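Local structure of uncharacterized HTH-type transcriptional regulator YurK (Bacillus subtilis, 2IKK) at residues L50-R63 with F74-D88. The protein probably binds DNA as a GntR-family transcription regulator, represented here by its C-terminal UTRA domain. Numbering follows the deposited sequence.
Sequences LQIQPESPVVELKR and FEVTHYPLDLFPGID. With SO4 (sulfate ion), chain C.
Phe74 brings its ring edge to CB of Lys62, where an antiparallel beta hairpin pairs its two strands. Glu75 exchanges two backbone hydrogen bonds with Arg63, and their side chains form a salt bridge, with NH2 of Arg63 3.0 Å from OE1 of Glu75 on the syn lone pair. The Arg63 chain bends at chi3 (-61°). NE and NH2 face Glu75, NH1 and NH2 face a sulfate, and NH2 serves both. The sulfate, probably from the crystallisation medium, has O1 2.7 Å from Arg63 NH1 and also binds Met97 N and His98 ND1. It may mark an effector pocket, as in UTRA relatives. OE2 of Glu75 accepts the Thr77 hydroxyl on its anti lone pair (OG1 to OE2, 2.6 Å), so both carboxylate oxygens are held. Val76 rests CG1 on CG of Glu60. His78 NE2 donates to Glu60 OE2 at 2.8 Å, on the anti side of the carboxylate. The Glu60 chain is extended (chi1 -177°, chi2 170°), which carries its carboxylate across to the imidazole. Tyr79 turns its ring edge to CD2 of Leu61. Pro80 lies against the tips of Leu50 and Ile52. Leu81 N donates to Pro57 O. A water links that carbonyl to N and OD2 of Asp82. Ile87 and Asp88 reach Val59 CG2. In the antiparallel sheet, strand 33-41 flanks 57-66 and strand 150-160 flanks 71-80, while helix 97-105 touches Arg63 and Tyr79 through Met97.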
loop_
_atom_site.group_PDB
_atom_site.type_symbol
_atom_site.label_atom_id
_atom_site.label_comp_id
_atom_site.label_asym_id
_atom_site.label_seq_id
_atom_site.Cartn_x
_atom_site.Cartn_y
_atom_site.Cartn_z
ATOM N N LEU A 50 16.103 -5.914 -13.906
ATOM C CA LEU A 50 16.738 -4.923 -14.815
ATOM C C LEU A 50 16.884 -5.435 -16.262
ATOM O O LEU A 50 17.351 -4.674 -17.150
ATOM C CB LEU A 50 18.116 -4.437 -14.289
ATOM C CG LEU A 50 17.988 -3.667 -12.946
ATOM C CD1 LEU A 50 19.442 -3.354 -12.345
ATOM C CD2 LEU A 50 17.152 -2.375 -13.199
ATOM N N GLN A 51 16.558 -6.704 -16.451
ATOM C CA GLN A 51 16.636 -7.442 -17.720
ATOM C C GLN A 51 18.079 -7.286 -18.322
ATOM O O GLN A 51 18.272 -6.828 -19.489
ATOM C CB GLN A 51 15.627 -6.872 -18.725
ATOM C CG GLN A 51 14.139 -7.102 -18.348
ATOM C CD GLN A 51 13.561 -8.464 -18.748
ATOM O OE1 GLN A 51 14.316 -9.397 -19.106
ATOM N NE2 GLN A 51 12.186 -8.568 -18.770
ATOM N N ILE A 52 19.053 -7.638 -17.503
ATOM C CA ILE A 52 20.455 -7.626 -17.889
ATOM C C ILE A 52 21.068 -8.995 -17.638
ATOM O O ILE A 52 20.479 -9.826 -17.000
ATOM C CB ILE A 52 21.230 -6.556 -17.191
ATOM C CG1 ILE A 52 21.267 -6.790 -15.671
ATOM C CG2 ILE A 52 20.708 -5.189 -17.602
ATOM C CD1 ILE A 52 21.664 -5.548 -14.776
ATOM N N GLN A 53 22.275 -9.188 -18.145
ATOM C CA GLN A 53 23.011 -10.470 -17.947
ATOM C C GLN A 53 23.275 -10.841 -16.485
ATOM O O GLN A 53 23.413 -9.935 -15.620
ATOM C CB GLN A 53 24.390 -10.338 -18.593
ATOM C CG GLN A 53 24.357 -9.992 -20.115
ATOM C CD GLN A 53 25.744 -10.070 -20.729
ATOM O OE1 GLN A 53 26.725 -10.287 -20.016
ATOM N NE2 GLN A 53 25.849 -9.869 -22.065
ATOM N N PRO A 54 23.342 -12.174 -16.199
ATOM C CA PRO A 54 23.697 -12.476 -14.807
ATOM C C PRO A 54 25.015 -11.791 -14.466
ATOM O O PRO A 54 25.884 -11.611 -15.347
ATOM C CB PRO A 54 23.903 -14.001 -14.821
ATOM C CG PRO A 54 22.975 -14.534 -15.865
ATOM C CD PRO A 54 23.117 -13.410 -17.002
ATOM N N GLU A 55 25.173 -11.409 -13.195
ATOM C CA GLU A 55 26.398 -10.808 -12.643
ATOM C C GLU A 55 26.852 -9.513 -13.317
ATOM O O GLU A 55 28.027 -9.089 -13.174
ATOM C CB GLU A 55 27.620 -11.767 -12.612
ATOM C CG GLU A 55 27.426 -13.238 -12.668
ATOM C CD GLU A 55 26.500 -13.770 -11.626
ATOM O OE1 GLU A 55 26.286 -13.102 -10.580
ATOM O OE2 GLU A 55 25.980 -14.896 -11.871
ATOM N N SER A 56 25.938 -8.858 -14.023
ATOM C CA SER A 56 26.286 -7.549 -14.603
ATOM C C SER A 56 26.607 -6.582 -13.509
ATOM O O SER A 56 25.956 -6.617 -12.449
ATOM C CB SER A 56 25.092 -6.948 -15.394
ATOM O OG SER A 56 24.702 -7.886 -16.386
ATOM N N PRO A 57 27.561 -5.667 -13.773
ATOM C CA PRO A 57 27.923 -4.633 -12.778
ATOM C C PRO A 57 26.782 -3.676 -12.516
ATOM O O PRO A 57 26.236 -3.041 -13.433
ATOM C CB PRO A 57 29.107 -3.900 -13.425
ATOM C CG PRO A 57 28.815 -4.044 -14.975
ATOM C CD PRO A 57 28.401 -5.567 -14.983
ATOM N N VAL A 58 26.460 -3.518 -11.234
ATOM C CA VAL A 58 25.463 -2.534 -10.885
ATOM C C VAL A 58 25.967 -1.637 -9.786
ATOM O O VAL A 58 26.840 -2.059 -9.033
ATOM C CB VAL A 58 24.094 -3.206 -10.464
ATOM C CG1 VAL A 58 23.438 -3.965 -11.629
ATOM C CG2 VAL A 58 24.304 -4.060 -9.258
ATOM N N VAL A 59 25.502 -0.406 -9.731
ATOM C CA VAL A 59 25.868 0.442 -8.611
ATOM C C VAL A 59 24.784 0.217 -7.540
ATOM O O VAL A 59 23.605 0.388 -7.839
ATOM C CB VAL A 59 25.872 1.935 -9.033
ATOM C CG1 VAL A 59 26.076 2.813 -7.859
ATOM C CG2 VAL A 59 26.973 2.139 -10.061
ATOM N N GLU A 60 25.183 -0.190 -6.322
ATOM C CA GLU A 60 24.222 -0.381 -5.192
ATOM C C GLU A 60 24.247 0.840 -4.311
ATOM O O GLU A 60 25.225 1.072 -3.607
ATOM C CB GLU A 60 24.570 -1.666 -4.428
ATOM C CG GLU A 60 23.563 -1.968 -3.278
ATOM C CD GLU A 60 23.779 -3.342 -2.695
ATOM O OE1 GLU A 60 24.750 -3.422 -1.943
ATOM O OE2 GLU A 60 23.078 -4.329 -3.060
ATOM N N LEU A 61 23.236 1.689 -4.434
ATOM C CA LEU A 61 23.237 2.925 -3.748
ATOM C C LEU A 61 22.341 2.717 -2.539
ATOM O O LEU A 61 21.163 2.394 -2.676
ATOM C CB LEU A 61 22.658 4.012 -4.650
ATOM C CG LEU A 61 22.230 5.308 -3.953
ATOM C CD1 LEU A 61 23.466 5.970 -3.427
ATOM C CD2 LEU A 61 21.435 6.290 -4.797
ATOM N N LYS A 62 22.898 2.966 -1.365
ATOM C CA LYS A 62 22.118 2.937 -0.087
ATOM C C LYS A 62 21.960 4.348 0.516
ATOM O O LYS A 62 22.922 5.129 0.666
ATOM C CB LYS A 62 22.755 1.984 0.920
ATOM C CG LYS A 62 22.829 0.582 0.378
ATOM C CD LYS A 62 23.385 -0.394 1.430
ATOM C CE LYS A 62 23.197 -1.848 0.994
ATOM N NZ LYS A 62 24.091 -2.677 1.878
ATOM N N ARG A 63 20.714 4.709 0.779
ATOM C CA ARG A 63 20.441 5.994 1.353
ATOM C C ARG A 63 19.418 5.899 2.477
ATOM O O ARG A 63 18.587 5.037 2.456
ATOM C CB ARG A 63 19.908 6.927 0.297
ATOM C CG ARG A 63 20.949 7.201 -0.879
ATOM C CD ARG A 63 20.517 8.364 -1.852
ATOM N NE ARG A 63 19.248 8.077 -2.526
ATOM C CZ ARG A 63 18.634 8.872 -3.426
ATOM N NH1 ARG A 63 19.164 10.041 -3.827
ATOM N NH2 ARG A 63 17.461 8.490 -3.963
ATOM N N PHE A 74 14.736 3.563 4.488
ATOM C CA PHE A 74 16.031 3.039 4.110
ATOM C C PHE A 74 15.878 2.498 2.658
ATOM O O PHE A 74 15.033 1.658 2.373
ATOM C CB PHE A 74 16.525 1.985 5.144
ATOM C CG PHE A 74 17.661 1.158 4.683
ATOM C CD1 PHE A 74 18.811 1.727 4.157
ATOM C CD2 PHE A 74 17.589 -0.256 4.787
ATOM C CE1 PHE A 74 19.875 0.880 3.741
ATOM C CE2 PHE A 74 18.607 -1.096 4.314
ATOM C CZ PHE A 74 19.778 -0.504 3.814
ATOM N N GLU A 75 16.649 3.105 1.757
ATOM C CA GLU A 75 16.474 2.850 0.316
ATOM C C GLU A 75 17.710 2.070 -0.168
ATOM O O GLU A 75 18.906 2.387 0.161
ATOM C CB GLU A 75 16.343 4.165 -0.430
ATOM C CG GLU A 75 16.324 4.035 -1.981
ATOM C CD GLU A 75 16.542 5.357 -2.711
ATOM O OE1 GLU A 75 16.297 6.444 -2.140
ATOM O OE2 GLU A 75 16.941 5.299 -3.894
ATOM N N VAL A 76 17.485 1.034 -0.965
ATOM C CA VAL A 76 18.652 0.408 -1.621
ATOM C C VAL A 76 18.211 0.405 -3.117
ATOM O O VAL A 76 17.237 -0.245 -3.419
ATOM C CB VAL A 76 18.909 -1.028 -1.183
ATOM C CG1 VAL A 76 20.087 -1.656 -1.966
ATOM C CG2 VAL A 76 19.155 -1.082 0.384
ATOM N N THR A 77 18.945 1.117 -3.982
ATOM C CA THR A 77 18.604 1.175 -5.425
ATOM C C THR A 77 19.785 0.669 -6.265
ATOM O O THR A 77 20.968 0.931 -5.887
ATOM C CB THR A 77 18.259 2.616 -5.708
ATOM O OG1 THR A 77 17.048 2.962 -4.974
ATOM C CG2 THR A 77 18.133 2.960 -7.219
ATOM N N HIS A 78 19.475 -0.004 -7.372
ATOM C CA HIS A 78 20.558 -0.571 -8.209
ATOM C C HIS A 78 20.404 0.042 -9.586
ATOM O O HIS A 78 19.307 0.083 -10.111
ATOM C CB HIS A 78 20.429 -2.092 -8.362
ATOM C CG HIS A 78 20.679 -2.825 -7.070
ATOM N ND1 HIS A 78 19.711 -2.937 -6.095
ATOM C CD2 HIS A 78 21.804 -3.378 -6.554
ATOM C CE1 HIS A 78 20.207 -3.591 -5.043
ATOM N NE2 HIS A 78 21.475 -3.891 -5.304
ATOM N N TYR A 79 21.537 0.520 -10.105
ATOM C CA TYR A 79 21.613 1.130 -11.435
ATOM C C TYR A 79 22.547 0.275 -12.265
ATOM O O TYR A 79 23.633 0.027 -11.870
ATOM C CB TYR A 79 22.217 2.575 -11.377
ATOM C CG TYR A 79 21.405 3.542 -10.586
ATOM C CD1 TYR A 79 20.288 4.181 -11.123
ATOM C CD2 TYR A 79 21.725 3.772 -9.230
ATOM C CE1 TYR A 79 19.554 5.121 -10.340
ATOM C CE2 TYR A 79 21.007 4.668 -8.466
ATOM C CZ TYR A 79 19.903 5.288 -9.012
ATOM O OH TYR A 79 19.183 6.148 -8.243
ATOM N N PRO A 80 22.117 -0.116 -13.443
ATOM C CA PRO A 80 22.992 -0.923 -14.278
ATOM C C PRO A 80 24.078 -0.038 -14.911
ATOM O O PRO A 80 23.761 0.873 -15.625
ATOM C CB PRO A 80 22.077 -1.469 -15.322
ATOM C CG PRO A 80 20.841 -0.533 -15.320
ATOM C CD PRO A 80 20.787 0.111 -13.978
ATOM N N LEU A 81 25.334 -0.411 -14.696
ATOM C CA LEU A 81 26.454 0.388 -15.177
ATOM C C LEU A 81 26.595 0.313 -16.701
ATOM O O LEU A 81 27.130 1.230 -17.343
ATOM C CB LEU A 81 27.759 -0.091 -14.577
ATOM C CG LEU A 81 28.501 0.642 -13.450
ATOM C CD1 LEU A 81 28.333 2.224 -13.363
ATOM C CD2 LEU A 81 28.332 -0.089 -12.068
ATOM N N ASP A 82 26.060 -0.737 -17.273
ATOM C CA ASP A 82 26.112 -0.863 -18.729
ATOM C C ASP A 82 25.206 0.161 -19.438
ATOM O O ASP A 82 25.437 0.503 -20.614
ATOM C CB ASP A 82 25.797 -2.307 -19.111
ATOM C CG ASP A 82 27.021 -3.270 -18.832
ATOM O OD1 ASP A 82 28.162 -2.930 -19.251
ATOM O OD2 ASP A 82 26.908 -4.329 -18.150
ATOM N N LEU A 83 24.135 0.611 -18.772
ATOM C CA LEU A 83 23.259 1.594 -19.374
ATOM C C LEU A 83 23.708 2.999 -19.003
ATOM O O LEU A 83 23.505 3.966 -19.790
ATOM C CB LEU A 83 21.833 1.393 -18.875
ATOM C CG LEU A 83 20.825 0.537 -19.648
ATOM C CD1 LEU A 83 21.278 -0.881 -19.391
ATOM C CD2 LEU A 83 19.390 0.853 -19.067
ATOM N N PHE A 84 24.255 3.119 -17.785
ATOM C CA PHE A 84 24.642 4.383 -17.164
ATOM C C PHE A 84 26.110 4.364 -16.799
ATOM O O PHE A 84 26.508 4.445 -15.627
ATOM C CB PHE A 84 23.711 4.710 -15.965
ATOM C CG PHE A 84 22.233 4.631 -16.314
ATOM C CD1 PHE A 84 21.696 5.565 -17.134
ATOM C CD2 PHE A 84 21.393 3.625 -15.799
ATOM C CE1 PHE A 84 20.331 5.529 -17.529
ATOM C CE2 PHE A 84 20.076 3.558 -16.159
ATOM C CZ PHE A 84 19.520 4.524 -17.053
ATOM N N PRO A 85 26.979 4.285 -17.819
ATOM C CA PRO A 85 28.382 4.136 -17.451
ATOM C C PRO A 85 28.917 5.332 -16.573
ATOM O O PRO A 85 28.561 6.481 -16.814
ATOM C CB PRO A 85 29.095 4.013 -18.830
ATOM C CG PRO A 85 28.143 4.691 -19.798
ATOM C CD PRO A 85 26.758 4.336 -19.272
ATOM N N GLY A 86 29.687 5.013 -15.522
ATOM C CA GLY A 86 30.210 6.018 -14.613
ATOM C C GLY A 86 29.202 6.706 -13.682
ATOM O O GLY A 86 29.520 7.732 -13.090
ATOM N N ILE A 87 28.004 6.145 -13.524
ATOM C CA ILE A 87 26.926 6.868 -12.764
ATOM C C ILE A 87 27.302 6.976 -11.268
ATOM O O ILE A 87 26.961 7.942 -10.574
ATOM C CB ILE A 87 25.514 6.239 -12.946
ATOM C CG1 ILE A 87 24.430 7.157 -12.302
ATOM C CG2 ILE A 87 25.522 4.774 -12.398
ATOM C CD1 ILE A 87 23.003 6.929 -12.911
ATOM N N ASP A 88 28.082 6.043 -10.774
ATOM C CA ASP A 88 28.588 6.148 -9.392
ATOM C C ASP A 88 29.372 7.442 -9.083
ATOM O O ASP A 88 29.479 7.874 -7.913
ATOM C CB ASP A 88 29.468 4.950 -9.029
ATOM C CG ASP A 88 30.568 4.697 -10.034
ATOM O OD1 ASP A 88 30.294 4.650 -11.253
ATOM O OD2 ASP A 88 31.725 4.545 -9.606
HETATM S S SO4 C . 16.212 11.249 -6.152
HETATM O O1 SO4 C . 17.631 11.040 -5.870
HETATM O O2 SO4 C . 15.754 12.522 -5.585
HETATM O O3 SO4 C . 15.451 10.151 -5.617
HETATM O O4 SO4 C . 15.961 11.374 -7.612
HETATM O O HOH W 1 25.223 -3.347 -16.157
#